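Local coordinates for leucyl-tRNA synthetase (PDB 3PZ6), which is the CP1 editing domain of a class I synthetase that probably charges tRNA(Leu) with leucine, and itself probably hydrolyses mischarged aminoacyl-tRNA, at residues Lys15-Asn20 against Lys79-Ala84; Glu90-Gln95 against Ile183-Pro188. The protein carries 2 engineered substitutions. All coordinates share one frame; numbering follows the deposited sequence.

Contact 1: Lys15-Asn20 against Lys79-Ala84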
loop_
_atom_site.group_PDB
_atom_site.type_symbol
_atom_site.label_atom_id
_atom_site.label_comp_id
_atom_site.label_asym_id
_atom_site.label_seq_id
_atom_site.Cartn_x
_atom_site.Cartn_y
_atom_site.Cartn_z
ATOM N N LYS A 15 7.784 0.747 -1.066
ATOM C CA LYS A 15 8.124 -0.605 -0.652
ATOM C C LYS A 15 7.276 -1.044 0.540
ATOM O O LYS A 15 7.575 -0.721 1.691
ATOM C CB LYS A 15 9.614 -0.725 -0.336
ATOM C CG LYS A 15 10.509 -0.756 -1.568
ATOM C CD LYS A 15 11.963 -0.474 -1.229
ATOM C CE LYS A 15 12.663 -1.683 -0.621
ATOM N NZ LYS A 15 14.145 -1.488 -0.577
ATOM N N LEU A 16 6.204 -1.771 0.247
ATOM C CA LEU A 16 5.348 -2.314 1.284
ATOM C C LEU A 16 5.874 -3.687 1.680
ATOM O O LEU A 16 5.749 -4.654 0.926
ATOM C CB LEU A 16 3.902 -2.394 0.796
ATOM C CG LEU A 16 3.245 -1.116 0.277
ATOM C CD1 LEU A 16 1.912 -1.456 -0.380
ATOM C CD2 LEU A 16 3.050 -0.090 1.389
ATOM N N GLU A 17 6.478 -3.767 2.862
ATOM C CA GLU A 17 7.139 -4.995 3.289
ATOM C C GLU A 17 6.134 -6.044 3.738
ATOM O O GLU A 17 5.373 -5.827 4.684
ATOM C CB GLU A 17 8.154 -4.721 4.404
ATOM C CG GLU A 17 9.139 -5.870 4.630
ATOM C CD GLU A 17 10.027 -5.689 5.859
ATOM O OE1 GLU A 17 10.356 -6.712 6.502
ATOM O OE2 GLU A 17 10.402 -4.538 6.182
ATOM N N LEU A 18 6.139 -7.179 3.052
ATOM C CA LEU A 18 5.355 -8.319 3.478
ATOM C C LEU A 18 5.953 -8.836 4.776
ATOM O O LEU A 18 7.082 -9.318 4.801
ATOM C CB LEU A 18 5.347 -9.405 2.404
ATOM C CG LEU A 18 4.405 -10.593 2.616
ATOM C CD1 LEU A 18 2.947 -10.162 2.570
ATOM C CD2 LEU A 18 4.672 -11.649 1.565
ATOM N N ILE A 19 5.189 -8.699 5.852
ATOM C CA ILE A 19 5.637 -9.051 7.193
ATOM C C ILE A 19 5.992 -10.528 7.299
ATOM O O ILE A 19 5.222 -11.393 6.899
ATOM C CB ILE A 19 4.578 -8.666 8.250
ATOM C CG1 ILE A 19 4.335 -7.154 8.211
ATOM C CG2 ILE A 19 5.005 -9.118 9.641
ATOM C CD1 ILE A 19 3.179 -6.688 9.056
ATOM N N ASN A 20 7.180 -10.803 7.823
ATOM C CA ASN A 20 7.609 -12.168 8.067
ATOM C C ASN A 20 7.364 -12.513 9.527
ATOM O O ASN A 20 8.084 -12.055 10.420
ATOM C CB ASN A 20 9.082 -12.347 7.690
ATOM C CG ASN A 20 9.448 -13.793 7.406
ATOM O OD1 ASN A 20 9.013 -14.712 8.099
ATOM N ND2 ASN A 20 10.268 -13.997 6.381
ATOM N N LYS A 79 14.309 -10.022 2.245
ATOM C CA LYS A 79 13.207 -9.119 2.538
ATOM C C LYS A 79 12.304 -8.998 1.312
ATOM O O LYS A 79 12.789 -8.795 0.193
ATOM C CB LYS A 79 13.731 -7.757 2.989
ATOM C CG LYS A 79 14.183 -7.716 4.445
ATOM C CD LYS A 79 14.779 -6.355 4.798
ATOM C CE LYS A 79 15.001 -6.203 6.296
ATOM N NZ LYS A 79 13.718 -6.187 7.055
ATOM N N VAL A 80 10.995 -9.138 1.531
ATOM C CA VAL A 80 10.015 -9.188 0.443
ATOM C C VAL A 80 9.078 -7.979 0.509
ATOM O O VAL A 80 8.498 -7.693 1.554
ATOM C CB VAL A 80 9.207 -10.526 0.464
ATOM C CG1 VAL A 80 8.274 -10.629 -0.724
ATOM C CG2 VAL A 80 10.144 -11.720 0.483
ATOM N N TYR A 81 8.938 -7.277 -0.613
ATOM C CA TYR A 81 8.153 -6.046 -0.668
ATOM C C TYR A 81 7.150 -6.040 -1.811
ATOM O O TYR A 81 7.504 -6.313 -2.960
ATOM C CB TYR A 81 9.065 -4.825 -0.848
ATOM C CG TYR A 81 10.152 -4.661 0.188
ATOM C CD1 TYR A 81 9.944 -3.889 1.329
ATOM C CD2 TYR A 81 11.400 -5.256 0.014
ATOM C CE1 TYR A 81 10.943 -3.724 2.277
ATOM C CE2 TYR A 81 12.407 -5.102 0.954
ATOM C CZ TYR A 81 12.176 -4.335 2.085
ATOM O OH TYR A 81 13.182 -4.181 3.018
ATOM N N LEU A 82 5.899 -5.711 -1.498
ATOM C CA LEU A 82 4.951 -5.295 -2.527
ATOM C C LEU A 82 5.328 -3.878 -2.938
ATOM O O LEU A 82 5.548 -3.027 -2.078
ATOM C CB LEU A 82 3.516 -5.339 -2.003
ATOM C CG LEU A 82 2.754 -6.657 -2.154
ATOM C CD1 LEU A 82 3.320 -7.748 -1.259
ATOM C CD2 LEU A 82 1.288 -6.433 -1.851
ATOM N N LEU A 83 5.436 -3.633 -4.240
ATOM C CA LEU A 83 5.768 -2.293 -4.718
ATOM C C LEU A 83 4.534 -1.609 -5.284
ATOM O O LEU A 83 3.895 -2.123 -6.200
ATOM C CB LEU A 83 6.912 -2.318 -5.741
ATOM C CG LEU A 83 7.647 -0.991 -5.971
ATOM C CD1 LEU A 83 8.740 -0.798 -4.926
ATOM C CD2 LEU A 83 8.237 -0.901 -7.376
ATOM N N ALA A 84 4.196 -0.460 -4.707
ATOM C CA ALA A 84 2.997 0.276 -5.070
ATOM C C ALA A 84 3.356 1.658 -5.578
ATOM O O ALA A 84 3.885 2.478 -4.830
ATOM C CB ALA A 84 2.069 0.383 -3.872
#

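Contact 2: Glu90-Gln95 against Ile183-Pro188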
loop_
_atom_site.group_PDB
_atom_site.type_symbol
_atom_site.label_atom_id
_atom_site.label_comp_id
_atom_site.label_asym_id
_atom_site.label_seq_id
_atom_site.Cartn_x
_atom_site.Cartn_y
_atom_site.Cartn_z
ATOM N N GLU A 90 3.500 12.552 -0.183
ATOM C CA GLU A 90 3.128 13.279 1.035
ATOM C C GLU A 90 1.927 12.649 1.761
ATOM O O GLU A 90 1.741 12.856 2.965
ATOM C CB GLU A 90 2.877 14.771 0.735
ATOM C CG GLU A 90 1.535 15.097 0.066
ATOM C CD GLU A 90 1.480 14.785 -1.433
ATOM O OE1 GLU A 90 2.473 14.265 -2.005
ATOM O OE2 GLU A 90 0.421 15.070 -2.040
ATOM N N THR A 91 1.125 11.877 1.027
ATOM C CA THR A 91 -0.042 11.209 1.588
ATOM C C THR A 91 0.308 9.869 2.248
ATOM O O THR A 91 -0.570 9.208 2.819
ATOM C CB THR A 91 -1.150 10.969 0.524
ATOM O OG1 THR A 91 -0.627 10.168 -0.535
ATOM C CG2 THR A 91 -1.689 12.275 -0.049
ATOM N N MET A 92 1.586 9.485 2.184
ATOM C CA MET A 92 2.033 8.163 2.641
ATOM C C MET A 92 1.846 7.871 4.133
ATOM O O MET A 92 1.774 6.711 4.540
ATOM C CB MET A 92 3.472 7.879 2.198
ATOM C CG MET A 92 3.620 7.490 0.718
ATOM S SD MET A 92 2.465 6.202 0.158
ATOM C CE MET A 92 1.241 7.198 -0.687
ATOM N N VAL A 93 1.752 8.913 4.944
ATOM C CA VAL A 93 1.508 8.743 6.371
ATOM C C VAL A 93 0.029 8.430 6.683
ATOM O O VAL A 93 -0.317 8.117 7.822
ATOM C CB VAL A 93 2.039 9.968 7.179
ATOM C CG1 VAL A 93 1.427 11.267 6.666
ATOM C CG2 VAL A 93 1.806 9.798 8.684
ATOM N N GLY A 94 -0.829 8.498 5.667
ATOM C CA GLY A 94 -2.268 8.273 5.837
ATOM C C GLY A 94 -2.786 6.932 5.346
ATOM O O GLY A 94 -4.002 6.708 5.311
ATOM N N GLN A 95 -1.874 6.039 4.971
ATOM C CA GLN A 95 -2.221 4.694 4.495
ATOM C C GLN A 95 -2.989 3.847 5.504
ATOM O O GLN A 95 -2.535 3.637 6.633
ATOM C CB GLN A 95 -0.964 3.934 4.103
ATOM C CG GLN A 95 -0.300 4.423 2.848
ATOM C CD GLN A 95 1.042 3.801 2.686
ATOM O OE1 GLN A 95 2.000 4.171 3.368
ATOM N NE2 GLN A 95 1.127 2.820 1.803
ATOM N N ILE A 183 -0.269 -2.686 -8.006
ATOM C CA ILE A 183 -0.513 -2.471 -6.584
ATOM C C ILE A 183 -0.626 -0.970 -6.340
ATOM O O ILE A 183 0.198 -0.195 -6.815
ATOM C CB ILE A 183 0.598 -3.071 -5.707
ATOM C CG1 ILE A 183 0.833 -4.539 -6.082
ATOM C CG2 ILE A 183 0.244 -2.946 -4.214
ATOM C CD1 ILE A 183 2.202 -5.060 -5.718
ATOM N N VAL A 184 -1.667 -0.566 -5.616
ATOM C CA VAL A 184 -1.945 0.846 -5.375
ATOM C C VAL A 184 -2.002 1.109 -3.865
ATOM O O VAL A 184 -2.409 0.235 -3.091
ATOM C CB VAL A 184 -3.267 1.279 -6.066
ATOM C CG1 VAL A 184 -3.516 2.754 -5.887
ATOM C CG2 VAL A 184 -3.225 0.963 -7.553
ATOM N N THR A 185 -1.571 2.297 -3.449
ATOM C CA THR A 185 -1.667 2.705 -2.052
ATOM C C THR A 185 -3.102 3.093 -1.752
ATOM O O THR A 185 -3.883 3.361 -2.672
ATOM C CB THR A 185 -0.763 3.916 -1.738
ATOM O OG1 THR A 185 -1.214 5.059 -2.478
ATOM C CG2 THR A 185 0.686 3.620 -2.087
ATOM N N SER A 186 -3.456 3.109 -0.469
ATOM C CA SER A 186 -4.783 3.541 -0.066
ATOM C C SER A 186 -4.718 4.600 1.009
ATOM O O SER A 186 -4.252 4.337 2.119
ATOM C CB SER A 186 -5.642 2.370 0.397
ATOM O OG SER A 186 -6.952 2.810 0.741
ATOM N N VAL A 187 -5.188 5.799 0.663
ATOM C CA VAL A 187 -5.244 6.919 1.590
ATOM C C VAL A 187 -6.659 7.511 1.560
ATOM O O VAL A 187 -6.901 8.516 0.900
ATOM C CB VAL A 187 -4.175 7.983 1.245
ATOM C CG1 VAL A 187 -4.099 9.055 2.337
ATOM C CG2 VAL A 187 -2.814 7.331 1.052
ATOM N N PRO A 188 -7.609 6.870 2.275
ATOM C CA PRO A 188 -9.030 7.219 2.221
ATOM C C PRO A 188 -9.345 8.649 2.630
ATOM O O PRO A 188 -10.346 9.195 2.185
ATOM C CB PRO A 188 -9.669 6.256 3.220
ATOM C CG PRO A 188 -8.741 5.144 3.325
ATOM C CD PRO A 188 -7.375 5.704 3.140
#

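Contact 1: Lys15-Asn20 against Lys79-Ala84
Two antiparallel strands of the central mixed sheet of the CP1 editing domain meet here, with Leu16 paired to Leu82, and Lys15 and Glu17 flanking the ring of Tyr81. The strand directions differ by 139°, so the pairing is twisted. Leu16 N donates to Leu82 O at 2.7 Å and Leu82 N returns the bond to Leu16 O; Leu18 N reaches Val80 O at 2.8 Å. Lys15-Leu83 and Glu17-Tyr81 are the neighbouring non-hydrogen-bonded pairs, and all four of these side chains share one face of the sheet. On that face Lys15 bends at chi3 (78°), which lays CE over the centre of the Tyr81 ring, 3.6 Å from the centroid and 5° off the normal. Its NZ makes a cation-pi contact 4.6 Å from that centroid and has a weak, long ion pair with Glu115. Glu17 approaches obliquely from the side of the ring plane opposite Lys15, its CB 3.6 Å from Tyr81 CE1, before its extended chain sends the carboxylate to Lys79. On the other face Leu16 and Leu82 pack by CB atoms, and Leu16 CD1 lies 3.9 Å from Ala84 CB. The ion pair at the margin is weak, with Glu17 OE1 3.4 Å from Lys79 NZ.

Contact 2: Glu90-Gln95 against Ile183-Pro188
Val187 packs against Thr91 and Gly94 where the loop before strand 97-100 meets the end of strand 183-186, inside the CP1 editing domain. Segment 90-95, with Thr86 and Arg88 just before it, matches the threonine-rich peptide of LeuRS editing sites, so the contact probably lies at the wall of the editing pocket. A backbone bond from Gly94 N to Thr91 O closes a tight turn, and that same carbonyl faces the valine, with Thr91 O 3.4 Å from Val187 CG2. Val187 has CG1 anti to its backbone N (chi1 -172°), and its two methyls straddle the approach to Thr91: CB of the threonine is 4.0 Å from Val187 CG1 and equally far from CG2. The Thr91 hydroxyl is engaged within its own loop by a hydrogen bond to Arg88 O, so its meeting with the valine is plain packing. Met92 starts out away from strand 183-186, but bends at chi2 (-48°) and again at chi3 bring its thioether back across Thr185 at about a right angle. The methyl CE sits 3.7 Å from Thr185 OG1, while SD is 3.9 Å from Thr185 CG2. No hydrogen bond joins the two segments; the polar component is a CA-H...O contact, supported by a fairly straight angle of 158° at the hydrogen. Just past Gln95, Thr96 bonds to Ser186 through the backbone, while Val187 N is held by the Asp194 carboxylate (OD2) of helix 192-202. The CA-H...O contact itself spans 3.1 Å from Gln95 CA to Ser186 O.

From the N terminus, strand 10-18 runs into the sheet, and contact 1 closes a loop of 58 residues, including helix 61-71, when strand 79-86 returns beside it. The chain then leaves that strand for the loop holding 90-95, and contact 2 closes a second, longer excursion of 87 residues when 183-188 comes back. The two closures follow in series, neither enclosing nor crossing the other. Their centres lie 15 Å apart, yet they touch: Ile183 CD1 packs 3.9 Å from Leu82 CG, and Leu16 meets the Gln95 side chain. Strand 79-86 and its following loop thus tie the N-terminal strand to strand 183-186 in one sheet system.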